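Local structure of Lmo1340 protein (Listeria monocytogenes, 4NLM) at residues I182-N193 and I219-V228; T270-N278 and N323-T331. The protein is of unknown function but is probably a lipoprotein of the bacterial surface, built on a YqgU-like six-bladed beta propeller. All coordinates share one frame; numbering follows the deposited sequence.

Interaction 1: I182-N193 and I219-V228; sequences ISWYGDNLVISN and IVANIMQFAV
Strands 182-184 and 225-228, which meet through Ser183, Phe226 and Val228, run in nearly the same direction, 15° apart, with axes 7.2 Å from each other at closest approach. They are the first strands of two successive blades in the six-bladed YqgU-like propeller, and the hairpin partner 189-193 stands antiparallel to both. Within the hairpin Ser183 and Ile191 form a hydrogen-bonded pair, which turns the Ile191 side chain and the Ser183 side chain to the same side, toward the next blade.

Phe226 fills the groove this creates. With its CG held between backbone N and carbonyl carbon (chi1 74°), the ring is thrown onto the hairpin and meets it obliquely: CE2 lies 3.6 Å from Ser183 CB, CZ lies 3.6 Å from Ile191 O, and CE1 rests on Asn193 CB. Water 1 sits over one face of the ring, toward the rim, and makes weak bonds to Ile182 O and Phe226 O. Farther along the strand, Val228 sets CG1 against Trp184 O at 3.8 Å, and the same methyl reaches the edge of the Tyr185 ring, 3.9 Å from CD1. Water 2 accepts from Val228 N at 2.9 Å. On the outer side Ile191 CD1 meets Ile219 CD1 at 3.9 Å, the two side chains crossing at about a right angle, which ties the hairpin to the last strand of its own blade.

Where the chain passes from that strand into the next blade, through bulges at Asn222-Ile223 and Met224-Gln225, Asn193 grips it. Its ND2 donates to Ile223 O (3.1 Å, N-H...O 160°) from above the carbonyl plane, and donates as well to water 3.

Interaction 2: T270-N278 and N323-T331; sequences TFVPYFDTN and NQPILSYET
Asp276 and Ser328 share two direct hydrogen bonds. The carboxylate, carried anti to the backbone N (chi1 168°), takes Ser328 OG on the syn side of OD2 at 2.6 Å. Its OD1 accepts from Ser328 N at 2.9 Å and, from the opposite face of the carboxylate plane, from Asn278 N, closing an Asx turn; three bonds thus fix the group's rotation. In one of two conformers of Asn278, ND2 donates to Ser328 OG at 3.1 Å, and the hydroxyl would then receive as well as give.

At the other end Asn323, with CG opposite its backbone N (chi1 172°), brings its amide to Tyr274: OD1 accepts from Tyr274 N on an in-plane lone pair (2.8 Å). Its ND2 approaches the edge of the Phe271 ring, planes 83° apart. Pro325 CG makes a CH-pi contact over the Tyr274 ring, 3.9 Å from its centroid; water 4 covers the opposite face. Waters 5 and 6 join the backbones, from Phe275 O to Ile326 N and from Thr277 N to Ile326 O.

The extended loop through Tyr274 and Asp276 bonds along strand 284-289, where an innermost strand would lie, beside 326-328, the first strand of the next blade, itself paired with 334-337.

In the fold
Both contacts join neighbouring blades of the propeller: interaction 1 sets two first strands together, interaction 2 an extended loop and a first strand. Both are partly buried, but interaction 2 lies nearer the middle of the chain, its centre 8 Å from it against 15 Å. The chemistry differs too: interaction 1 wedges an aromatic ring and aliphatic groups between blades with one direct hydrogen bond, whereas interaction 2 has four, one resting on a single conformer of Asn278, and buries more surface (603 against 476 Å²). Waters bridge in both. Selenomethionine 224, just before strand 225-229, sets SE against Thr270 CG2, and Gln225 lies on Val272 and Phe275, so 219-228 touches 270-278 directly.

Interaction 1: I182-N193 and I219-V228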
loop_
_atom_site.group_PDB
_atom_site.type_symbol
_atom_site.label_atom_id
_atom_site.label_comp_id
_atom_site.label_asym_id
_atom_site.label_seq_id
_atom_site.Cartn_x
_atom_site.Cartn_y
_atom_site.Cartn_z
ATOM N N ILE A 182 5.606 -2.265 -11.088
ATOM C CA ILE A 182 5.707 -0.861 -11.455
ATOM C C ILE A 182 5.354 0.120 -10.350
ATOM O O ILE A 182 4.827 -0.261 -9.301
ATOM C CB ILE A 182 4.733 -0.541 -12.638
ATOM C CG1 ILE A 182 3.297 -0.804 -12.198
ATOM C CG2 ILE A 182 5.100 -1.350 -13.861
ATOM C CD1 ILE A 182 2.273 -0.522 -13.260
ATOM N N SER A 183 5.744 1.371 -10.568
ATOM C CA SER A 183 5.375 2.464 -9.697
ATOM C C SER A 183 5.478 3.771 -10.463
ATOM O O SER A 183 6.337 3.921 -11.321
ATOM C CB SER A 183 6.315 2.566 -8.508
ATOM O OG SER A 183 5.965 3.672 -7.695
ATOM N N TRP A 184 4.622 4.726 -10.151
ATOM C CA TRP A 184 4.791 6.049 -10.709
ATOM C C TRP A 184 6.072 6.657 -10.128
ATOM O O TRP A 184 6.488 6.360 -8.991
ATOM C CB TRP A 184 3.652 6.950 -10.313
ATOM C CG TRP A 184 2.374 6.698 -10.962
ATOM C CD1 TRP A 184 1.280 6.147 -10.418
ATOM C CD2 TRP A 184 2.018 7.083 -12.286
ATOM N NE1 TRP A 184 0.242 6.130 -11.324
ATOM C CE2 TRP A 184 0.684 6.691 -12.490
ATOM C CE3 TRP A 184 2.706 7.715 -13.329
ATOM C CZ2 TRP A 184 0.006 6.958 -13.668
ATOM C CZ3 TRP A 184 2.047 7.932 -14.515
ATOM C CH2 TRP A 184 0.701 7.552 -14.682
ATOM N N TYR A 185 6.666 7.550 -10.888
ATOM C CA TYR A 185 7.816 8.301 -10.406
ATOM C C TYR A 185 7.628 9.808 -10.596
ATOM O O TYR A 185 8.374 10.588 -10.047
ATOM C CB TYR A 185 9.123 7.775 -10.997
ATOM C CG TYR A 185 10.351 8.358 -10.319
ATOM C CD1 TYR A 185 10.634 8.078 -8.973
ATOM C CD2 TYR A 185 11.220 9.166 -11.010
ATOM C CE1 TYR A 185 11.757 8.609 -8.349
ATOM C CE2 TYR A 185 12.335 9.707 -10.400
ATOM C CZ TYR A 185 12.595 9.431 -9.078
ATOM O OH TYR A 185 13.713 9.986 -8.497
ATOM N N GLY A 186 6.581 10.208 -11.301
ATOM C CA GLY A 186 6.267 11.608 -11.553
ATOM C C GLY A 186 4.982 11.697 -12.379
ATOM O O GLY A 186 4.295 10.693 -12.606
ATOM N N ASP A 187 4.705 12.900 -12.875
ATOM C CA ASP A 187 3.513 13.163 -13.666
ATOM C C ASP A 187 3.379 12.155 -14.818
ATOM O O ASP A 187 2.308 11.571 -15.004
ATOM C CB ASP A 187 3.587 14.600 -14.196
ATOM C CG ASP A 187 2.337 15.046 -14.959
ATOM O OD1 ASP A 187 1.230 14.514 -14.732
ATOM O OD2 ASP A 187 2.468 15.987 -15.777
ATOM N N ASN A 188 4.474 11.929 -15.546
ATOM C CA ASN A 188 4.463 11.042 -16.728
ATOM C C ASN A 188 5.545 9.975 -16.744
ATOM O O ASN A 188 5.847 9.422 -17.787
ATOM C CB ASN A 188 4.620 11.873 -18.014
ATOM C CG ASN A 188 3.400 12.724 -18.339
ATOM O OD1 ASN A 188 2.283 12.214 -18.452
ATOM N ND2 ASN A 188 3.603 14.024 -18.474
ATOM N N LEU A 189 6.128 9.686 -15.598
ATOM C CA LEU A 189 7.227 8.743 -15.501
ATOM C C LEU A 189 6.854 7.529 -14.672
ATOM O O LEU A 189 6.162 7.650 -13.651
ATOM C CB LEU A 189 8.448 9.375 -14.837
ATOM C CG LEU A 189 9.119 10.512 -15.587
ATOM C CD1 LEU A 189 10.207 11.169 -14.754
ATOM C CD2 LEU A 189 9.685 10.062 -16.928
ATOM N N VAL A 190 7.309 6.358 -15.103
ATOM C CA VAL A 190 7.068 5.121 -14.360
ATOM C C VAL A 190 8.380 4.370 -14.264
ATOM O O VAL A 190 9.230 4.465 -15.146
ATOM C CB VAL A 190 6.000 4.224 -15.038
ATOM C CG1 VAL A 190 6.456 3.755 -16.412
ATOM C CG2 VAL A 190 5.690 3.011 -14.182
ATOM N N ILE A 191 8.575 3.713 -13.133
ATOM C CA ILE A 191 9.699 2.834 -12.924
ATOM C C ILE A 191 9.127 1.405 -12.916
ATOM O O ILE A 191 8.037 1.157 -12.383
ATOM C CB ILE A 191 10.413 3.108 -11.578
ATOM C CG1 ILE A 191 11.120 4.460 -11.564
ATOM C CG2 ILE A 191 11.449 2.035 -11.261
ATOM C CD1 ILE A 191 11.639 4.881 -10.205
ATOM N N SER A 192 9.865 0.514 -13.545
ATOM C CA SER A 192 9.475 -0.891 -13.559
ATOM C C SER A 192 10.662 -1.772 -13.220
ATOM O O SER A 192 11.809 -1.404 -13.508
ATOM C CB SER A 192 8.898 -1.283 -14.929
ATOM O OG SER A 192 9.838 -1.111 -15.979
ATOM N N ASN A 193 10.380 -2.920 -12.606
ATOM C CA ASN A 193 11.413 -3.890 -12.310
ATOM C C ASN A 193 11.230 -4.992 -13.324
ATOM O O ASN A 193 10.284 -5.759 -13.242
ATOM C CB ASN A 193 11.279 -4.444 -10.891
ATOM C CG ASN A 193 12.469 -5.301 -10.479
ATOM O OD1 ASN A 193 13.407 -5.478 -11.232
ATOM N ND2 ASN A 193 12.439 -5.802 -9.258
ATOM N N ILE A 219 18.147 2.282 -14.572
ATOM C CA ILE A 219 18.529 3.166 -13.479
ATOM C C ILE A 219 19.161 2.420 -12.293
ATOM O O ILE A 219 20.028 2.965 -11.630
ATOM C CB ILE A 219 17.382 4.101 -13.036
ATOM C CG1 ILE A 219 16.128 3.309 -12.681
ATOM C CG2 ILE A 219 17.079 5.128 -14.135
ATOM C CD1 ILE A 219 15.089 4.094 -11.913
ATOM N N VAL A 220 18.762 1.177 -12.034
ATOM C CA VAL A 220 19.333 0.411 -10.920
ATOM C C VAL A 220 19.317 -1.074 -11.274
ATOM O O VAL A 220 18.275 -1.627 -11.554
ATOM C CB VAL A 220 18.550 0.616 -9.594
ATOM C CG1 VAL A 220 19.310 -0.001 -8.446
ATOM C CG2 VAL A 220 18.311 2.091 -9.305
ATOM N N ALA A 221 20.471 -1.721 -11.216
ATOM C CA ALA A 221 20.569 -3.108 -11.567
ATOM C C ALA A 221 20.323 -4.020 -10.375
ATOM O O ALA A 221 20.582 -3.677 -9.235
ATOM C CB ALA A 221 21.960 -3.387 -12.123
ATOM N N ASN A 222 19.804 -5.204 -10.661
ATOM C CA ASN A 222 19.736 -6.302 -9.694
ATOM C C ASN A 222 18.995 -5.991 -8.398
ATOM O O ASN A 222 19.541 -6.091 -7.303
ATOM C CB ASN A 222 21.159 -6.771 -9.414
ATOM C CG ASN A 222 21.893 -7.172 -10.669
ATOM O OD1 ASN A 222 21.388 -7.959 -11.487
ATOM N ND2 ASN A 222 23.070 -6.620 -10.849
ATOM N N ILE A 223 17.715 -5.705 -8.550
ATOM C CA ILE A 223 16.831 -5.363 -7.457
ATOM C C ILE A 223 15.704 -6.380 -7.312
ATOM O O ILE A 223 15.142 -6.854 -8.304
ATOM C CB ILE A 223 16.242 -3.964 -7.703
ATOM C CG1 ILE A 223 17.370 -2.919 -7.706
ATOM C CG2 ILE A 223 15.171 -3.623 -6.682
ATOM C CD1 ILE A 223 18.272 -2.946 -6.502
HETATM N N MSE A 224 15.383 -6.738 -6.078
HETATM C CA MSE A 224 14.285 -7.665 -5.815
HETATM C C MSE A 224 12.935 -6.992 -5.681
HETATM O O MSE A 224 11.955 -7.482 -6.224
HETATM C CB MSE A 224 14.610 -8.439 -4.525
HETATM C CG MSE A 224 13.524 -9.398 -4.115
HETATM SE SE MSE A 224 13.941 -10.106 -2.342
HETATM C CE MSE A 224 15.872 -10.095 -2.347
ATOM N N GLN A 225 12.874 -5.851 -4.995
ATOM C CA GLN A 225 11.602 -5.212 -4.725
ATOM C C GLN A 225 11.905 -3.718 -4.638
ATOM O O GLN A 225 13.017 -3.346 -4.246
ATOM C CB GLN A 225 11.049 -5.732 -3.383
ATOM C CG GLN A 225 9.631 -5.282 -3.074
ATOM C CD GLN A 225 9.081 -5.985 -1.854
ATOM O OE1 GLN A 225 9.326 -7.170 -1.674
ATOM N NE2 GLN A 225 8.288 -5.298 -1.073
ATOM N N PHE A 226 10.944 -2.847 -4.937
ATOM C CA PHE A 226 11.173 -1.410 -4.843
ATOM C C PHE A 226 9.864 -0.747 -4.500
ATOM O O PHE A 226 8.793 -1.328 -4.636
ATOM C CB PHE A 226 11.764 -0.865 -6.128
ATOM C CG PHE A 226 10.779 -0.763 -7.247
ATOM C CD1 PHE A 226 10.430 -1.868 -7.994
ATOM C CD2 PHE A 226 10.206 0.453 -7.563
ATOM C CE1 PHE A 226 9.516 -1.781 -9.021
ATOM C CE2 PHE A 226 9.286 0.547 -8.574
ATOM C CZ PHE A 226 8.935 -0.571 -9.302
ATOM N N ALA A 227 9.973 0.510 -4.078
ATOM C CA ALA A 227 8.802 1.323 -3.774
ATOM C C ALA A 227 9.214 2.782 -3.915
ATOM O O ALA A 227 10.380 3.101 -3.754
ATOM C CB ALA A 227 8.244 1.016 -2.374
ATOM N N VAL A 228 8.232 3.636 -4.153
ATOM C CA VAL A 228 8.478 5.069 -4.271
ATOM C C VAL A 228 7.516 5.793 -3.340
ATOM O O VAL A 228 6.334 5.457 -3.235
ATOM C CB VAL A 228 8.281 5.554 -5.732
ATOM C CG1 VAL A 228 8.529 7.049 -5.876
ATOM C CG2 VAL A 228 9.192 4.785 -6.659
HETATM O O HOH W 1 6.636 -2.180 -7.154
HETATM O O HOH W 2 5.753 2.265 -4.754
HETATM O O HOH W 3 9.842 -5.607 -8.077
#

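Interaction 2: T270-N278 and N323-T331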
loop_
_atom_site.group_PDB
_atom_site.type_symbol
_atom_site.label_atom_id
_atom_site.label_comp_id
_atom_site.label_asym_id
_atom_site.label_seq_id
_atom_site.Cartn_x
_atom_site.Cartn_y
_atom_site.Cartn_z
ATOM N N THR A 270 13.533 -15.551 -0.873
ATOM C CA THR A 270 13.612 -14.526 0.142
ATOM C C THR A 270 12.235 -14.123 0.640
ATOM O O THR A 270 11.295 -14.005 -0.134
ATOM C CB THR A 270 14.328 -13.277 -0.421
ATOM O OG1 THR A 270 15.664 -13.618 -0.816
ATOM C CG2 THR A 270 14.390 -12.180 0.611
ATOM N N PHE A 271 12.129 -13.894 1.950
ATOM C CA PHE A 271 10.905 -13.407 2.562
ATOM C C PHE A 271 11.129 -11.941 2.939
ATOM O O PHE A 271 12.118 -11.617 3.578
ATOM C CB PHE A 271 10.563 -14.204 3.827
ATOM C CG PHE A 271 9.323 -13.715 4.502
ATOM C CD1 PHE A 271 8.075 -14.017 3.986
ATOM C CD2 PHE A 271 9.399 -12.903 5.608
ATOM C CE1 PHE A 271 6.929 -13.554 4.584
ATOM C CE2 PHE A 271 8.254 -12.441 6.218
ATOM C CZ PHE A 271 7.015 -12.758 5.703
ATOM N N VAL A 272 10.230 -11.040 2.546
ATOM C CA VAL A 272 10.393 -9.620 2.861
ATOM C C VAL A 272 9.329 -9.238 3.880
ATOM O O VAL A 272 8.133 -9.321 3.606
ATOM C CB VAL A 272 10.261 -8.761 1.616
ATOM C CG1 VAL A 272 10.465 -7.296 1.975
ATOM C CG2 VAL A 272 11.289 -9.183 0.575
ATOM N N PRO A 273 9.740 -8.796 5.070
ATOM C CA PRO A 273 8.766 -8.372 6.051
ATOM C C PRO A 273 8.003 -7.128 5.603
ATOM O O PRO A 273 8.434 -6.393 4.684
ATOM C CB PRO A 273 9.616 -8.071 7.291
ATOM C CG PRO A 273 10.847 -8.877 7.100
ATOM C CD PRO A 273 11.098 -8.818 5.626
ATOM N N TYR A 274 6.881 -6.842 6.237
ATOM C CA TYR A 274 6.130 -5.659 5.911
ATOM C C TYR A 274 6.865 -4.365 6.282
ATOM O O TYR A 274 7.537 -4.274 7.311
ATOM C CB TYR A 274 4.769 -5.643 6.601
ATOM C CG TYR A 274 3.824 -6.687 6.056
ATOM C CD1 TYR A 274 3.271 -6.529 4.791
ATOM C CD2 TYR A 274 3.493 -7.828 6.777
ATOM C CE1 TYR A 274 2.421 -7.485 4.263
ATOM C CE2 TYR A 274 2.648 -8.789 6.261
ATOM C CZ TYR A 274 2.111 -8.612 5.009
ATOM O OH TYR A 274 1.278 -9.588 4.500
ATOM N N PHE A 275 6.687 -3.336 5.442
ATOM C CA PHE A 275 7.124 -1.988 5.716
ATOM C C PHE A 275 5.957 -1.056 5.454
ATOM O O PHE A 275 5.020 -1.376 4.733
ATOM C CB PHE A 275 8.398 -1.596 4.937
ATOM C CG PHE A 275 8.234 -1.596 3.444
ATOM C CD1 PHE A 275 7.700 -0.486 2.756
ATOM C CD2 PHE A 275 8.652 -2.687 2.714
ATOM C CE1 PHE A 275 7.555 -0.537 1.382
ATOM C CE2 PHE A 275 8.499 -2.723 1.336
ATOM C CZ PHE A 275 7.973 -1.636 0.674
ATOM N N ASP A 276 6.032 0.132 6.034
ATOM C CA ASP A 276 5.013 1.174 5.832
ATOM C C ASP A 276 5.228 1.828 4.492
ATOM O O ASP A 276 6.282 2.405 4.217
ATOM C CB ASP A 276 5.162 2.190 6.961
ATOM C CG ASP A 276 4.391 3.472 6.761
ATOM O OD1 ASP A 276 3.327 3.464 6.124
ATOM O OD2 ASP A 276 4.893 4.507 7.263
ATOM N N THR A 277 4.244 1.714 3.609
ATOM C CA THR A 277 4.349 2.309 2.288
ATOM C C THR A 277 4.365 3.826 2.306
ATOM O O THR A 277 4.802 4.441 1.349
ATOM C CB THR A 277 3.197 1.796 1.412
ATOM O OG1 THR A 277 1.959 2.114 2.042
ATOM C CG2 THR A 277 3.309 0.292 1.164
ATOM N N ASN A 278 3.938 4.416 3.407
ATOM C CA ASN A 278 3.906 5.838 3.543
ATOM C C ASN A 278 5.211 6.361 4.161
ATOM O O ASN A 278 5.211 6.920 5.254
ATOM C CB ASN A 278 2.702 6.197 4.396
ATOM C CG ASN A 278 2.323 7.651 4.275
ATOM O OD1 ASN A 278 1.960 8.151 3.181
ATOM N ND2 ASN A 278 2.376 8.347 5.399
ATOM N N ASN A 323 4.965 -9.794 12.422
ATOM C CA ASN A 323 5.035 -9.078 11.160
ATOM C C ASN A 323 3.650 -9.033 10.523
ATOM O O ASN A 323 3.158 -10.068 10.111
ATOM C CB ASN A 323 6.014 -9.829 10.266
ATOM C CG ASN A 323 6.059 -9.309 8.853
ATOM O OD1 ASN A 323 6.330 -8.126 8.627
ATOM N ND2 ASN A 323 5.829 -10.188 7.888
ATOM N N GLN A 324 3.026 -7.860 10.461
ATOM C CA GLN A 324 1.726 -7.702 9.820
ATOM C C GLN A 324 1.744 -6.326 9.157
ATOM O O GLN A 324 2.618 -5.514 9.454
ATOM C CB GLN A 324 0.582 -7.808 10.824
ATOM C CG GLN A 324 0.610 -9.118 11.609
ATOM C CD GLN A 324 -0.557 -9.294 12.540
ATOM O OE1 GLN A 324 -1.436 -8.455 12.620
ATOM N NE2 GLN A 324 -0.582 -10.422 13.224
ATOM N N PRO A 325 0.796 -6.035 8.271
ATOM C CA PRO A 325 0.833 -4.736 7.592
ATOM C C PRO A 325 0.805 -3.557 8.548
ATOM O O PRO A 325 0.176 -3.587 9.606
ATOM C CB PRO A 325 -0.418 -4.803 6.709
ATOM C CG PRO A 325 -0.583 -6.251 6.388
ATOM C CD PRO A 325 -0.239 -6.908 7.692
ATOM N N ILE A 326 1.445 -2.478 8.083
ATOM C CA ILE A 326 1.546 -1.197 8.801
ATOM C C ILE A 326 1.373 -0.038 7.829
ATOM O O ILE A 326 1.812 -0.121 6.714
ATOM C CB ILE A 326 2.845 -1.056 9.590
ATOM C CG1 ILE A 326 4.065 -1.474 8.752
ATOM C CG2 ILE A 326 2.752 -1.826 10.903
ATOM C CD1 ILE A 326 5.411 -1.153 9.417
ATOM N N LEU A 327 0.731 1.017 8.315
ATOM C CA LEU A 327 0.502 2.207 7.461
ATOM C C LEU A 327 0.467 3.436 8.352
ATOM O O LEU A 327 -0.395 3.602 9.221
ATOM C CB LEU A 327 -0.828 2.062 6.728
ATOM C CG LEU A 327 -1.165 3.266 5.842
ATOM C CD1 LEU A 327 -0.190 3.450 4.701
ATOM C CD2 LEU A 327 -2.583 3.097 5.316
ATOM N N SER A 328 1.347 4.384 8.044
ATOM C CA SER A 328 1.366 5.651 8.736
ATOM C C SER A 328 0.548 6.697 8.001
ATOM O O SER A 328 0.078 6.495 6.897
ATOM C CB SER A 328 2.801 6.149 8.924
ATOM O OG SER A 328 3.374 6.566 7.703
ATOM N N TYR A 329 0.385 7.819 8.688
ATOM C CA TYR A 329 -0.271 8.998 8.137
ATOM C C TYR A 329 0.798 10.034 7.741
ATOM O O TYR A 329 1.967 9.864 8.041
ATOM C CB TYR A 329 -1.311 9.552 9.129
ATOM C CG TYR A 329 -2.051 10.760 8.587
ATOM C CD1 TYR A 329 -2.899 10.622 7.483
ATOM C CD2 TYR A 329 -1.869 12.026 9.132
ATOM C CE1 TYR A 329 -3.543 11.719 6.952
ATOM C CE2 TYR A 329 -2.493 13.126 8.598
ATOM C CZ TYR A 329 -3.338 12.968 7.513
ATOM O OH TYR A 329 -3.966 14.077 6.979
ATOM N N GLU A 330 0.412 11.064 6.987
ATOM C CA GLU A 330 1.316 12.089 6.534
ATOM C C GLU A 330 2.057 12.740 7.669
ATOM O O GLU A 330 3.223 13.101 7.500
ATOM C CB GLU A 330 0.499 13.148 5.763
ATOM C CG GLU A 330 1.255 14.275 5.146
ATOM C CD GLU A 330 1.926 13.917 3.864
ATOM O OE1 GLU A 330 1.769 12.782 3.429
ATOM O OE2 GLU A 330 2.584 14.800 3.275
ATOM N N THR A 331 1.380 12.934 8.798
ATOM C CA THR A 331 1.941 13.602 9.963
ATOM C C THR A 331 1.687 12.811 11.236
ATOM O O THR A 331 0.864 11.884 11.234
ATOM C CB THR A 331 1.324 15.001 10.158
ATOM O OG1 THR A 331 -0.070 14.880 10.500
ATOM C CG2 THR A 331 1.505 15.855 8.897
HETATM O O HOH W 4 5.720 -9.688 4.925
HETATM O O HOH W 5 2.748 -2.938 5.443
HETATM O O HOH W 6 1.660 0.224 4.072
#